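Local atomic coordinates of N-terminal acetyltransferase B complex subunit MDM20 (Candida albicans, PDB entry 5K04), a protein that serves as the auxiliary, non-catalytic subunit of the NatB N-terminal acetyltransferase complex, probably holding and positioning the catalytic NAT3 subunit against its helical scaffold. Residues Q186-V190 and G487-K491; K216-M220 and Y235-L239; D246-K252 and N278-L282; I255-K259 and E285-Y290. All coordinates share one frame; numbering follows the deposited sequence.

Contact 1: residues Q186-V190 and G487-K491; sequences QEIYV and GVFNK
N490 lies over one face of the Y189 ring, and two atoms define the approach. OD1 stands 3.4 Å above the ring plane, displaced toward the rim, while N490 CA sits on the same face 4.3 Å from the ring centroid in a CH-pi contact. The second aromatic group, F489, has Q186 CB at its edge and near its plane; V190 CG2 comes in obliquely, 3.6 Å from F489 CG. F151 of the same chain also meets the F489 ring.

The Q186 amide is turned 64° from that of N490, so the two do not stack. Its OE1 accepts the backbone N of N490 at 2.7 Å, with an N-H...O angle of 164°; the donor lies in the carbonyl plane on a lone pair of OE1. A bend at chi2 (-72°) brings the amide over the first turn of the helix beginning near F489. N490 ND2 stands above the plane of that amide, 3.1 Å from Q186 NE2, but both are donors and no bond is counted; N490 ND2 has a weak bond to D212 instead. The aliphatic part of Q186 rests on the loop, its CG 3.1 Å from G487 O.

K491 NZ and N490 O bond to F7 and Q8 of the NAT3 chain, which places this junction at the subunit interface. G487, with positive phi, completes a Schellman motif that ends helix 456-485; the contact thus holds the tight turn into helix 489-503 against helix 185-192, an inter-helix junction in an all-helical fold of the TPR clan.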
loop_
_atom_site.group_PDB
_atom_site.type_symbol
_atom_site.label_atom_id
_atom_site.label_comp_id
_atom_site.label_asym_id
_atom_site.label_seq_id
_atom_site.Cartn_x
_atom_site.Cartn_y
_atom_site.Cartn_z
ATOM N N GLN A 186 14.816 -22.739 4.129
ATOM C CA GLN A 186 13.447 -22.623 3.624
ATOM C C GLN A 186 12.639 -23.882 3.917
ATOM O O GLN A 186 11.474 -23.804 4.333
ATOM C CB GLN A 186 13.459 -22.343 2.120
ATOM C CG GLN A 186 14.088 -21.020 1.737
ATOM C CD GLN A 186 13.240 -19.812 2.106
ATOM O OE1 GLN A 186 12.117 -19.929 2.605
ATOM N NE2 GLN A 186 13.777 -18.630 1.841
ATOM N N GLU A 187 13.233 -25.054 3.663
ATOM C CA GLU A 187 12.542 -26.308 3.951
ATOM C C GLU A 187 12.269 -26.434 5.447
ATOM O O GLU A 187 11.166 -26.807 5.857
ATOM C CB GLU A 187 13.364 -27.502 3.443
ATOM C CG GLU A 187 13.779 -27.403 1.996
ATOM C CD GLU A 187 14.570 -28.605 1.523
ATOM O OE1 GLU A 187 14.993 -29.411 2.378
ATOM O OE2 GLU A 187 14.774 -28.739 0.287
ATOM N N ILE A 188 13.267 -26.114 6.273
ATOM C CA ILE A 188 13.081 -26.146 7.720
ATOM C C ILE A 188 11.961 -25.197 8.130
ATOM O O ILE A 188 11.097 -25.549 8.944
ATOM C CB ILE A 188 14.410 -25.813 8.426
ATOM C CG1 ILE A 188 15.455 -26.907 8.148
ATOM C CG2 ILE A 188 14.194 -25.632 9.914
ATOM C CD1 ILE A 188 16.853 -26.607 8.694
ATOM N N TYR A 189 11.937 -23.993 7.546
ATOM C CA TYR A 189 10.850 -23.055 7.819
ATOM C C TYR A 189 9.485 -23.704 7.569
ATOM O O TYR A 189 8.603 -23.666 8.435
ATOM C CB TYR A 189 11.033 -21.789 6.972
ATOM C CG TYR A 189 9.832 -20.849 6.977
ATOM C CD1 TYR A 189 9.622 -19.948 8.029
ATOM C CD2 TYR A 189 8.910 -20.859 5.922
ATOM C CE1 TYR A 189 8.505 -19.094 8.043
ATOM C CE2 TYR A 189 7.808 -19.993 5.912
ATOM C CZ TYR A 189 7.608 -19.125 6.980
ATOM O OH TYR A 189 6.532 -18.291 6.976
ATOM N N VAL A 190 9.308 -24.337 6.398
ATOM C CA VAL A 190 8.014 -24.924 6.051
ATOM C C VAL A 190 7.597 -25.932 7.106
ATOM O O VAL A 190 6.447 -25.948 7.560
ATOM C CB VAL A 190 8.058 -25.583 4.658
ATOM C CG1 VAL A 190 6.729 -26.298 4.368
ATOM C CG2 VAL A 190 8.312 -24.549 3.592
ATOM N N GLY A 487 11.744 -22.068 -4.379
ATOM C CA GLY A 487 11.912 -22.247 -2.945
ATOM C C GLY A 487 11.835 -21.276 -1.801
ATOM O O GLY A 487 12.356 -21.561 -0.723
ATOM N N VAL A 488 11.232 -20.108 -2.035
ATOM C CA VAL A 488 11.373 -18.991 -1.108
ATOM C C VAL A 488 10.116 -18.875 -0.263
ATOM O O VAL A 488 9.434 -17.842 -0.258
ATOM C CB VAL A 488 11.675 -17.689 -1.864
ATOM C CG1 VAL A 488 12.428 -16.733 -0.962
ATOM C CG2 VAL A 488 12.493 -17.995 -3.114
ATOM N N PHE A 489 9.832 -19.941 0.488
ATOM C CA PHE A 489 8.608 -20.013 1.283
ATOM C C PHE A 489 8.598 -18.987 2.418
ATOM O O PHE A 489 7.520 -18.544 2.838
ATOM C CB PHE A 489 8.455 -21.447 1.789
ATOM C CG PHE A 489 8.518 -22.474 0.683
ATOM C CD1 PHE A 489 7.440 -22.658 -0.159
ATOM C CD2 PHE A 489 9.660 -23.215 0.464
ATOM C CE1 PHE A 489 7.499 -23.563 -1.186
ATOM C CE2 PHE A 489 9.726 -24.122 -0.547
ATOM C CZ PHE A 489 8.644 -24.299 -1.380
ATOM N N ASN A 490 9.789 -18.597 2.911
ATOM C CA ASN A 490 10.048 -17.452 3.798
ATOM C C ASN A 490 9.279 -16.182 3.448
ATOM O O ASN A 490 8.998 -15.362 4.327
ATOM C CB ASN A 490 11.549 -17.084 3.770
ATOM C CG ASN A 490 12.288 -17.693 4.899
ATOM O OD1 ASN A 490 11.680 -18.099 5.884
ATOM N ND2 ASN A 490 13.601 -17.764 4.791
ATOM N N LYS A 491 9.008 -15.983 2.156
ATOM C CA LYS A 491 8.507 -14.726 1.632
ATOM C C LYS A 491 7.231 -14.881 0.836
ATOM O O LYS A 491 6.615 -13.866 0.484
ATOM C CB LYS A 491 9.561 -14.075 0.722
ATOM C CG LYS A 491 10.967 -14.003 1.308
ATOM C CD LYS A 491 11.024 -13.079 2.542
ATOM C CE LYS A 491 12.487 -12.787 2.957
ATOM N NZ LYS A 491 12.566 -12.128 4.297
#

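Contact 2: residues K216-M220 and Y235-L239; sequences KLLYM and YTEKL
Y219 and Y235 form the aromatic part of this contact, a T-shaped pair. The edge of Y219 points at the face of Y235, with planes at 83° and centroids 5.0 Å apart; Y219 CD2 stands over the centre of the Y235 ring. Both tyrosines have CG anti to the backbone N (chi1 -173° in each), which sends both rings into the space between the helices.

The sulfur contacts come from M220. Its SD lies at the edge of the Y235 ring, 5.4 Å from the centroid, a Met-aromatic contact, and touches T236 CG2 at 3.4 Å.

Apolar packing adds two further pairs. M220 CG meets Y235 CD2 at 3.6 Å, and M220 CE reaches L239 CD1 tip to tip at 3.7 Å. Separately, the alkyl chain of K216 crosses the end of Y235 at about a right angle, its CG 3.2 Å from Y235 OH in a close CH-to-oxygen van der Waals approach.

No hydrogen bond joins the segments; T236 OG1 is instead bonded to L232 O and H233 O within its own helix. The axes run 11.9 Å apart at 147°, and M220 and T236 also press on helix 248-260. Consecutive helices thus pair as an antiparallel helical hairpin, consistent with a TPR-like helical solenoid.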
loop_
_atom_site.group_PDB
_atom_site.type_symbol
_atom_site.label_atom_id
_atom_site.label_comp_id
_atom_site.label_asym_id
_atom_site.label_seq_id
_atom_site.Cartn_x
_atom_site.Cartn_y
_atom_site.Cartn_z
ATOM N N LYS A 216 16.240 -18.100 13.654
ATOM C CA LYS A 216 16.769 -17.693 14.953
ATOM C C LYS A 216 15.685 -17.034 15.784
ATOM O O LYS A 216 15.513 -17.346 16.967
ATOM C CB LYS A 216 17.953 -16.740 14.784
ATOM C CG LYS A 216 19.207 -17.360 14.167
ATOM C CD LYS A 216 20.378 -16.369 14.220
ATOM C CE LYS A 216 21.566 -16.859 13.367
ATOM N NZ LYS A 216 22.700 -15.885 13.386
ATOM N N LEU A 217 14.927 -16.121 15.168
ATOM C CA LEU A 217 13.840 -15.466 15.890
ATOM C C LEU A 217 12.796 -16.481 16.318
ATOM O O LEU A 217 12.297 -16.436 17.447
ATOM C CB LEU A 217 13.213 -14.380 15.021
ATOM C CG LEU A 217 14.146 -13.202 14.701
ATOM C CD1 LEU A 217 13.508 -12.195 13.713
ATOM C CD2 LEU A 217 14.613 -12.502 15.957
ATOM N N LEU A 218 12.472 -17.417 15.423
ATOM C CA LEU A 218 11.511 -18.466 15.731
ATOM C C LEU A 218 12.023 -19.364 16.853
ATOM O O LEU A 218 11.263 -19.754 17.745
ATOM C CB LEU A 218 11.237 -19.272 14.465
ATOM C CG LEU A 218 10.148 -20.338 14.566
ATOM C CD1 LEU A 218 8.786 -19.712 14.889
ATOM C CD2 LEU A 218 10.092 -21.146 13.279
ATOM N N TYR A 219 13.319 -19.690 16.823
ATOM C CA TYR A 219 13.911 -20.503 17.874
ATOM C C TYR A 219 13.804 -19.813 19.229
ATOM O O TYR A 219 13.497 -20.454 20.243
ATOM C CB TYR A 219 15.370 -20.796 17.520
ATOM C CG TYR A 219 16.075 -21.769 18.437
ATOM C CD1 TYR A 219 15.456 -22.931 18.876
ATOM C CD2 TYR A 219 17.389 -21.540 18.828
ATOM C CE1 TYR A 219 16.129 -23.819 19.711
ATOM C CE2 TYR A 219 18.061 -22.417 19.657
ATOM C CZ TYR A 219 17.430 -23.554 20.102
ATOM O OH TYR A 219 18.097 -24.426 20.936
ATOM N N MET A 220 14.070 -18.503 19.267
ATOM C CA MET A 220 14.044 -17.781 20.536
ATOM C C MET A 220 12.617 -17.648 21.055
ATOM O O MET A 220 12.372 -17.783 22.258
ATOM C CB MET A 220 14.710 -16.404 20.380
ATOM C CG MET A 220 16.249 -16.435 20.464
ATOM S SD MET A 220 17.025 -14.857 20.643
ATOM C CE MET A 220 16.914 -14.363 18.989
ATOM N N TYR A 235 21.615 -19.014 24.599
ATOM C CA TYR A 235 21.570 -18.711 23.169
ATOM C C TYR A 235 21.679 -17.205 22.922
ATOM O O TYR A 235 22.539 -16.755 22.155
ATOM C CB TYR A 235 20.297 -19.298 22.542
ATOM C CG TYR A 235 20.227 -19.183 21.021
ATOM C CD1 TYR A 235 21.010 -19.995 20.201
ATOM C CD2 TYR A 235 19.362 -18.277 20.403
ATOM C CE1 TYR A 235 20.955 -19.889 18.796
ATOM C CE2 TYR A 235 19.295 -18.173 18.998
ATOM C CZ TYR A 235 20.104 -18.979 18.211
ATOM O OH TYR A 235 20.057 -18.884 16.846
ATOM N N THR A 236 20.842 -16.407 23.599
ATOM C CA THR A 236 20.889 -14.958 23.413
ATOM C C THR A 236 22.255 -14.389 23.790
ATOM O O THR A 236 22.797 -13.540 23.073
ATOM C CB THR A 236 19.776 -14.273 24.215
ATOM O OG1 THR A 236 19.880 -14.600 25.609
ATOM C CG2 THR A 236 18.413 -14.694 23.698
ATOM N N GLU A 237 22.829 -14.856 24.905
ATOM C CA GLU A 237 24.157 -14.392 25.304
ATOM C C GLU A 237 25.183 -14.630 24.197
ATOM O O GLU A 237 26.028 -13.766 23.928
ATOM C CB GLU A 237 24.591 -15.076 26.609
ATOM C CG GLU A 237 25.964 -14.662 27.113
ATOM C CD GLU A 237 26.135 -14.824 28.616
ATOM O OE1 GLU A 237 27.171 -15.370 29.033
ATOM O OE2 GLU A 237 25.244 -14.396 29.376
ATOM N N LYS A 238 25.105 -15.783 23.524
ATOM C CA LYS A 238 25.978 -16.036 22.381
ATOM C C LYS A 238 25.790 -14.973 21.302
ATOM O O LYS A 238 26.765 -14.376 20.824
ATOM C CB LYS A 238 25.718 -17.436 21.814
ATOM C CG LYS A 238 26.644 -17.815 20.664
ATOM C CD LYS A 238 26.146 -19.034 19.870
ATOM C CE LYS A 238 24.938 -18.702 18.968
ATOM N NZ LYS A 238 24.824 -19.604 17.763
ATOM N N LEU A 239 24.536 -14.730 20.897
ATOM C CA LEU A 239 24.276 -13.755 19.842
ATOM C C LEU A 239 24.816 -12.388 20.216
ATOM O O LEU A 239 25.432 -11.711 19.387
ATOM C CB LEU A 239 22.778 -13.652 19.559
ATOM C CG LEU A 239 22.065 -14.877 19.012
ATOM C CD1 LEU A 239 20.607 -14.540 18.705
ATOM C CD2 LEU A 239 22.794 -15.397 17.793
#

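Contact 3: residues D246-K252 and N278-L282; sequences DDFDTWK and NISLL
W251 and F248 meet L282 and its neighbours in the tightly packed, buried half of this contact. L282 CD2 comes within 3.6 Å of W251 CE3, while I279 CG1 lies over one face of the indole, 3.9 Å from CZ2. F248 faces the helix backbone edge-on: its CE1 is 3.5 Å from N278 O, and L282 N also lies in the ring plane. L281 CB touches the same CE1 at 3.8 Å.

Between the two segments the polar side is only weakly bonded. D246 OD1, at the edge of the indole and in its plane, receives two weak bonds, from N278 ND2 (3.3 Å, 153°) and from W251 NE1 (3.4 Å). The stronger partner of N278 ND2 is T2 O of the NAT3 chain, and the backbone of F248 also bonds to that chain. On the partly exposed flank, K252 touches L282 CD1 with its CG at 4.2 Å, while the rest of the lysine chain turns from the partner helix.

D247 caps helix 248-260, which crosses helix 277-289 at -38° with the short axes 10.1 Å apart. Helix 229-242 packs behind T250 and W251, helix 295-305 covers S280 and L281, and NAT3 lies against the N-terminal turn.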
loop_
_atom_site.group_PDB
_atom_site.type_symbol
_atom_site.label_atom_id
_atom_site.label_comp_id
_atom_site.label_asym_id
_atom_site.label_seq_id
_atom_site.Cartn_x
_atom_site.Cartn_y
_atom_site.Cartn_z
ATOM N N ASP A 246 23.610 -7.250 18.662
ATOM C CA ASP A 246 23.188 -5.950 19.233
ATOM C C ASP A 246 21.735 -5.636 18.880
ATOM O O ASP A 246 21.423 -4.663 18.190
ATOM C CB ASP A 246 24.096 -4.798 18.806
ATOM C CG ASP A 246 23.741 -3.476 19.524
ATOM O OD1 ASP A 246 23.015 -3.507 20.540
ATOM O OD2 ASP A 246 24.177 -2.400 19.064
ATOM N N ASP A 247 20.848 -6.479 19.403
ATOM C CA ASP A 247 19.444 -6.538 19.014
ATOM C C ASP A 247 18.580 -6.371 20.259
ATOM O O ASP A 247 18.645 -7.198 21.179
ATOM C CB ASP A 247 19.173 -7.871 18.319
ATOM C CG ASP A 247 17.828 -7.934 17.685
ATOM O OD1 ASP A 247 17.616 -7.237 16.667
ATOM O OD2 ASP A 247 17.002 -8.723 18.187
ATOM N N PHE A 248 17.776 -5.302 20.293
ATOM C CA PHE A 248 17.061 -4.967 21.523
ATOM C C PHE A 248 16.137 -6.101 21.966
ATOM O O PHE A 248 16.137 -6.486 23.138
ATOM C CB PHE A 248 16.272 -3.674 21.350
ATOM C CG PHE A 248 15.769 -3.104 22.647
ATOM C CD1 PHE A 248 16.662 -2.735 23.645
ATOM C CD2 PHE A 248 14.416 -2.932 22.875
ATOM C CE1 PHE A 248 16.210 -2.202 24.849
ATOM C CE2 PHE A 248 13.954 -2.396 24.082
ATOM C CZ PHE A 248 14.851 -2.037 25.068
ATOM N N ASP A 249 15.342 -6.645 21.039
ATOM C CA ASP A 249 14.466 -7.763 21.377
ATOM C C ASP A 249 15.261 -8.928 21.963
ATOM O O ASP A 249 14.813 -9.585 22.910
ATOM C CB ASP A 249 13.688 -8.204 20.137
ATOM C CG ASP A 249 12.636 -7.190 19.708
ATOM O OD1 ASP A 249 12.487 -6.153 20.384
ATOM O OD2 ASP A 249 11.949 -7.436 18.693
ATOM N N THR A 250 16.461 -9.175 21.432
ATOM C CA THR A 250 17.305 -10.246 21.948
ATOM C C THR A 250 17.892 -9.892 23.314
ATOM O O THR A 250 18.091 -10.784 24.152
ATOM C CB THR A 250 18.416 -10.564 20.941
ATOM O OG1 THR A 250 17.833 -10.813 19.651
ATOM C CG2 THR A 250 19.216 -11.800 21.388
ATOM N N TRP A 251 18.152 -8.602 23.564
ATOM C CA TRP A 251 18.618 -8.174 24.882
ATOM C C TRP A 251 17.542 -8.399 25.932
ATOM O O TRP A 251 17.834 -8.854 27.047
ATOM C CB TRP A 251 19.018 -6.697 24.868
ATOM C CG TRP A 251 20.409 -6.364 24.337
ATOM C CD1 TRP A 251 20.709 -5.688 23.181
ATOM C CD2 TRP A 251 21.670 -6.652 24.963
ATOM N NE1 TRP A 251 22.069 -5.547 23.050
ATOM C CE2 TRP A 251 22.681 -6.136 24.127
ATOM C CE3 TRP A 251 22.040 -7.311 26.138
ATOM C CZ2 TRP A 251 24.035 -6.252 24.435
ATOM C CZ3 TRP A 251 23.380 -7.425 26.440
ATOM C CH2 TRP A 251 24.363 -6.897 25.592
ATOM N N LYS A 252 16.293 -8.084 25.593
ATOM C CA LYS A 252 15.207 -8.232 26.555
ATOM C C LYS A 252 15.005 -9.692 26.930
ATOM O O LYS A 252 14.826 -10.018 28.110
ATOM C CB LYS A 252 13.922 -7.634 25.984
ATOM C CG LYS A 252 13.971 -6.112 25.832
ATOM C CD LYS A 252 12.906 -5.590 24.849
ATOM C CE LYS A 252 11.500 -5.711 25.406
ATOM N NZ LYS A 252 10.496 -5.239 24.423
ATOM N N ASN A 278 20.963 0.704 22.834
ATOM C CA ASN A 278 20.149 -0.433 23.255
ATOM C C ASN A 278 20.428 -0.823 24.702
ATOM O O ASN A 278 19.511 -1.213 25.433
ATOM C CB ASN A 278 20.394 -1.617 22.330
ATOM C CG ASN A 278 19.572 -1.539 21.044
ATOM O OD1 ASN A 278 18.634 -0.743 20.931
ATOM N ND2 ASN A 278 19.918 -2.384 20.077
ATOM N N ILE A 279 21.688 -0.730 25.130
ATOM C CA ILE A 279 22.021 -1.082 26.506
ATOM C C ILE A 279 21.525 -0.003 27.464
ATOM O O ILE A 279 21.121 -0.298 28.595
ATOM C CB ILE A 279 23.537 -1.314 26.641
ATOM C CG1 ILE A 279 23.945 -2.598 25.930
ATOM C CG2 ILE A 279 23.987 -1.317 28.115
ATOM C CD1 ILE A 279 25.453 -2.807 25.931
ATOM N N SER A 280 21.514 1.256 27.018
ATOM C CA SER A 280 21.023 2.333 27.867
ATOM C C SER A 280 19.535 2.183 28.128
ATOM O O SER A 280 19.074 2.359 29.259
ATOM C CB SER A 280 21.338 3.677 27.221
ATOM O OG SER A 280 22.736 3.882 27.202
ATOM N N LEU A 281 18.773 1.821 27.093
ATOM C CA LEU A 281 17.355 1.536 27.280
ATOM C C LEU A 281 17.159 0.249 28.065
ATOM O O LEU A 281 16.223 0.141 28.866
ATOM C CB LEU A 281 16.645 1.441 25.926
ATOM C CG LEU A 281 16.442 2.756 25.173
ATOM C CD1 LEU A 281 15.762 2.526 23.840
ATOM C CD2 LEU A 281 15.646 3.747 26.003
ATOM N N LEU A 282 18.034 -0.735 27.846
ATOM C CA LEU A 282 17.881 -2.018 28.526
ATOM C C LEU A 282 17.977 -1.853 30.032
ATOM O O LEU A 282 17.276 -2.541 30.782
ATOM C CB LEU A 282 18.939 -3.001 28.043
ATOM C CG LEU A 282 18.742 -4.433 28.530
ATOM C CD1 LEU A 282 17.494 -5.027 27.887
ATOM C CD2 LEU A 282 19.975 -5.273 28.212
#

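Contact 4: residues I255-K259 and E285-Y290; sequences ILSGK and ELDILY
I255 and L289 are at the centre of a packing between two nearly co-directional helices of the TPR-like solenoid, 248-260 and 277-289, whose short axes cross at -30° and approach to 10.7 Å. L289 CD2 sits 3.7 Å from I255 CG1, and also presses on the I255 backbone, close to its carbonyl O. I255 CG1 occupies the position between backbone N and carbonyl carbon (chi1 64°), and CD1 beyond it lies between L289 CD2 and the CB of E285. On the neighbouring side, L286 CD1 meets I255 CB at 4.0 Å.

Further along, K259 runs over the face of Y290, the two side chains passing in opposite directions. Its CD stands over the ring centre, 3.6 Å from the centroid and 13° off the normal, a CH-pi contact. K259 CE touches L289 O at 3.2 Å, and K259 CB comes within 3.3 Å of Y290 OH. That hydroxyl is bonded to K263 O, which helps fix the position of the ring under the lysine.

K259 NZ is 5.3 Å from the ring centroid, so any cation-pi attraction is weak at most. With no hydrogen bond between the segments, dispersion and close apolar fit are probably the main source of cohesion here, and the lysine contributes chiefly through its methylenes.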
loop_
_atom_site.group_PDB
_atom_site.type_symbol
_atom_site.label_atom_id
_atom_site.label_comp_id
_atom_site.label_asym_id
_atom_site.label_seq_id
_atom_site.Cartn_x
_atom_site.Cartn_y
_atom_site.Cartn_z
ATOM N N ILE A 255 17.773 -10.687 29.495
ATOM C CA ILE A 255 17.583 -10.334 30.904
ATOM C C ILE A 255 16.387 -11.071 31.485
ATOM O O ILE A 255 16.386 -11.442 32.666
ATOM C CB ILE A 255 17.433 -8.810 31.102
ATOM C CG1 ILE A 255 16.174 -8.274 30.414
ATOM C CG2 ILE A 255 18.695 -8.070 30.665
ATOM C CD1 ILE A 255 15.803 -6.862 30.801
ATOM N N LEU A 256 15.352 -11.280 30.671
ATOM C CA LEU A 256 14.216 -12.076 31.110
ATOM C C LEU A 256 14.672 -13.469 31.522
ATOM O O LEU A 256 14.504 -13.880 32.674
ATOM C CB LEU A 256 13.166 -12.149 29.997
ATOM C CG LEU A 256 11.983 -13.061 30.332
ATOM C CD1 LEU A 256 11.298 -12.592 31.601
ATOM C CD2 LEU A 256 11.003 -13.128 29.192
ATOM N N SER A 257 15.280 -14.201 30.585
ATOM C CA SER A 257 15.728 -15.552 30.884
ATOM C C SER A 257 16.773 -15.555 31.993
ATOM O O SER A 257 16.801 -16.478 32.819
ATOM C CB SER A 257 16.260 -16.220 29.607
ATOM O OG SER A 257 17.246 -15.423 28.967
ATOM N N GLY A 258 17.617 -14.524 32.043
ATOM C CA GLY A 258 18.594 -14.431 33.120
ATOM C C GLY A 258 17.948 -14.420 34.493
ATOM O O GLY A 258 18.364 -15.148 35.400
ATOM N N LYS A 259 16.912 -13.596 34.665
ATOM C CA LYS A 259 16.198 -13.587 35.939
ATOM C C LYS A 259 15.516 -14.924 36.187
ATOM O O LYS A 259 15.529 -15.441 37.308
ATOM C CB LYS A 259 15.178 -12.447 35.966
ATOM C CG LYS A 259 14.396 -12.361 37.277
ATOM C CD LYS A 259 13.853 -10.978 37.507
ATOM C CE LYS A 259 12.500 -11.040 38.183
ATOM N NZ LYS A 259 12.519 -11.833 39.432
ATOM N N GLU A 285 14.770 -1.263 31.222
ATOM C CA GLU A 285 14.035 -2.522 31.185
ATOM C C GLU A 285 14.495 -3.463 32.297
ATOM O O GLU A 285 13.709 -4.277 32.793
ATOM C CB GLU A 285 14.208 -3.173 29.813
ATOM C CG GLU A 285 12.980 -3.939 29.315
ATOM C CD GLU A 285 11.942 -3.057 28.652
ATOM O OE1 GLU A 285 12.330 -2.120 27.919
ATOM O OE2 GLU A 285 10.733 -3.310 28.863
ATOM N N LEU A 286 15.757 -3.347 32.718
ATOM C CA LEU A 286 16.272 -4.234 33.752
ATOM C C LEU A 286 15.824 -3.775 35.133
ATOM O O LEU A 286 15.561 -4.609 36.002
ATOM C CB LEU A 286 17.798 -4.320 33.663
ATOM C CG LEU A 286 18.500 -5.256 34.660
ATOM C CD1 LEU A 286 18.169 -6.711 34.374
ATOM C CD2 LEU A 286 20.017 -5.028 34.681
ATOM N N ASP A 287 15.714 -2.455 35.341
ATOM C CA ASP A 287 15.129 -1.937 36.577
ATOM C C ASP A 287 13.688 -2.409 36.744
ATOM O O ASP A 287 13.292 -2.869 37.821
ATOM C CB ASP A 287 15.186 -0.411 36.590
ATOM C CG ASP A 287 16.595 0.116 36.682
ATOM O OD1 ASP A 287 17.518 -0.710 36.851
ATOM O OD2 ASP A 287 16.774 1.348 36.574
ATOM N N ILE A 288 12.889 -2.291 35.683
ATOM C CA ILE A 288 11.503 -2.748 35.726
ATOM C C ILE A 288 11.444 -4.235 36.062
ATOM O O ILE A 288 10.656 -4.668 36.911
ATOM C CB ILE A 288 10.817 -2.436 34.383
ATOM C CG1 ILE A 288 10.635 -0.926 34.226
ATOM C CG2 ILE A 288 9.495 -3.184 34.239
ATOM C CD1 ILE A 288 10.219 -0.500 32.827
ATOM N N LEU A 289 12.294 -5.030 35.407
ATOM C CA LEU A 289 12.283 -6.481 35.571
ATOM C C LEU A 289 12.604 -6.904 37.001
ATOM O O LEU A 289 12.149 -7.962 37.451
ATOM C CB LEU A 289 13.283 -7.108 34.600
ATOM C CG LEU A 289 13.338 -8.629 34.548
ATOM C CD1 LEU A 289 11.986 -9.168 34.118
ATOM C CD2 LEU A 289 14.432 -9.083 33.585
ATOM N N TYR A 290 13.390 -6.105 37.723
ATOM C CA TYR A 290 13.784 -6.419 39.089
ATOM C C TYR A 290 13.097 -5.509 40.095
ATOM O O TYR A 290 13.583 -5.350 41.220
ATOM C CB TYR A 290 15.309 -6.352 39.238
ATOM C CG TYR A 290 16.011 -7.606 38.731
ATOM C CD1 TYR A 290 16.226 -7.808 37.367
ATOM C CD2 TYR A 290 16.446 -8.595 39.614
ATOM C CE1 TYR A 290 16.854 -8.956 36.896
ATOM C CE2 TYR A 290 17.083 -9.744 39.150
ATOM C CZ TYR A 290 17.281 -9.923 37.790
ATOM O OH TYR A 290 17.906 -11.062 37.328
#

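In the fold
Going from the N terminus, helix 185-192 is the first partner reached, and contact 1 closes a loop of 296 mostly helical residues when helix 489-503 returns to it. The other three contacts are nested inside that loop. Contact 2 closes first, a short hairpin between helices 213-225 and 229-242. Contacts 3 and 4 open only after contact 2 has closed, and they cross each other, since both join helix 248-260 to helix 277-289 at successive levels; they touch where L282 CD1 meets I255 CD1. T250 links contact 2 to contact 3 through M220, T236 and L239. Contacts 2 to 4 thus build one run of stacked helices, while contact 1 joins helix 185-192, just ahead of that run, to helix 489-503.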